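Local structure of freshwater cyanophage protein (Microcystis phage Mic1, 6L2W) at residues L45-A49 with E50-N54. The protein is of unknown function, possibly a structural protein of a freshwater cyanophage, and has a novel fold. Residues are numbered along the deposited sequence; the frame is centred on the assembly and turned at random.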
# COMPACT_ATOMS: atom_id res chain seq x y z
N LEU B 45 14.35 -4.45 6.18
CA LEU B 45 15.57 -5.22 6.00
C LEU B 45 16.53 -4.38 5.17
O LEU B 45 16.12 -3.84 4.15
CB LEU B 45 15.25 -6.53 5.28
CG LEU B 45 16.46 -7.33 4.79
CD1 LEU B 45 17.22 -7.96 5.95
CD2 LEU B 45 16.03 -8.39 3.79
N GLU B 46 17.79 -4.30 5.62
CA GLU B 46 18.86 -3.61 4.88
C GLU B 46 19.06 -4.35 3.56
O GLU B 46 19.21 -5.56 3.57
CB GLU B 46 20.16 -3.59 5.68
CG GLU B 46 21.41 -3.32 4.84
CD GLU B 46 22.74 -3.11 5.56
OE1 GLU B 46 22.75 -3.06 6.83
OE2 GLU B 46 23.77 -2.99 4.86
N LEU B 47 19.06 -3.64 2.45
CA LEU B 47 19.17 -4.33 1.18
C LEU B 47 20.63 -4.30 0.75
O LEU B 47 21.20 -3.22 0.62
CB LEU B 47 18.27 -3.66 0.14
CG LEU B 47 18.20 -4.36 -1.21
CD1 LEU B 47 17.29 -5.57 -1.15
CD2 LEU B 47 17.75 -3.40 -2.29
N THR B 48 21.19 -5.48 0.52
CA THR B 48 22.61 -5.62 0.20
C THR B 48 22.75 -6.26 -1.18
O THR B 48 21.79 -6.77 -1.75
CB THR B 48 23.36 -6.45 1.25
OG1 THR B 48 22.80 -7.77 1.37
CG2 THR B 48 23.34 -5.79 2.60
N ALA B 49 23.97 -6.22 -1.69
CA ALA B 49 24.27 -6.76 -3.00
C ALA B 49 24.08 -8.27 -3.00
O ALA B 49 23.80 -8.83 -4.05
CB ALA B 49 25.68 -6.40 -3.40
N GLU B 50 24.19 -8.91 -1.83
CA GLU B 50 24.08 -10.36 -1.72
C GLU B 50 22.61 -10.78 -1.49
O GLU B 50 22.14 -11.73 -2.15
CB GLU B 50 25.02 -10.93 -0.64
CG GLU B 50 25.03 -10.19 0.69
CD GLU B 50 26.17 -9.19 0.89
OE1 GLU B 50 26.72 -8.70 -0.12
OE2 GLU B 50 26.50 -8.89 2.06
N ASN B 51 21.87 -10.09 -0.62
CA ASN B 51 20.53 -10.56 -0.23
C ASN B 51 19.47 -10.15 -1.27
O ASN B 51 18.35 -10.63 -1.19
CB ASN B 51 20.15 -10.10 1.18
CG ASN B 51 19.83 -8.63 1.27
OD1 ASN B 51 19.84 -7.93 0.27
ND2 ASN B 51 19.56 -8.14 2.47
N LEU B 52 19.80 -9.29 -2.22
CA LEU B 52 18.83 -8.77 -3.22
C LEU B 52 18.14 -9.94 -3.91
O LEU B 52 16.90 -10.05 -3.94
CB LEU B 52 19.58 -7.90 -4.23
CG LEU B 52 18.76 -7.23 -5.33
CD1 LEU B 52 18.28 -8.22 -6.39
CD2 LEU B 52 17.59 -6.44 -4.77
N GLU B 53 18.97 -10.80 -4.45
CA GLU B 53 18.55 -12.00 -5.12
C GLU B 53 17.57 -12.78 -4.22
O GLU B 53 16.52 -13.20 -4.67
CB GLU B 53 19.77 -12.85 -5.45
CG GLU B 53 19.56 -13.80 -6.61
CD GLU B 53 20.80 -13.98 -7.49
OE1 GLU B 53 21.10 -13.05 -8.27
OE2 GLU B 53 21.45 -15.04 -7.37
N ASN B 54 17.92 -12.96 -2.96
CA ASN B 54 17.13 -13.81 -2.08
C ASN B 54 15.76 -13.17 -1.80
O ASN B 54 14.77 -13.85 -1.68
CB ASN B 54 17.86 -14.12 -0.76
CG ASN B 54 19.11 -14.96 -0.96
OD1 ASN B 54 20.13 -14.71 -0.33
ND2 ASN B 54 19.03 -15.95 -1.84
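Thr48 and Asn51 hold each other by two reciprocal bonds, the pattern of a capping box on the chain entering helix 51-61. Thr48 OG1 accepts from Asn51 N at 3.2 Å, with an N-H...O angle of 158°. In return, Thr48 N reaches Asn51 OD1 at 2.8 Å; this donor lies above the carbonyl plane, 41° out of it, not aimed at a lone pair. The other end of the amide faces back along the chain: Asn51 ND2 gives a hydrogen to Glu46 O at 2.8 Å, the acceptor nearly coplanar with the amide and the donor in the carbonyl plane of Glu46. With both ends engaged, the rotation of the amide is fixed. Asn51 CG sits between its own backbone N and carbonyl carbon (chi1 73°), which turns the amide back toward the backbone of Glu46 and Thr48. A weak bond from Leu52 N to Thr48 O, at 3.2 Å, spans the same turn.

Beside the polar group, Leu47 CD1 meets Leu52 CD2 at 3.7 Å, and Leu45 CD2 lies against Asn51 ND2 at 3.8 Å. Further out, Leu52 packs on Ile102 of helix 96-115, while backbone hydrogen bonds pair Leu45 with Val4 and Leu47 with Met2, on strand 2-12. One asparagine amide thus ties strand 45-46 to the chain entering helix 51-61, supplying acceptor and donor to backbone groups across the turn.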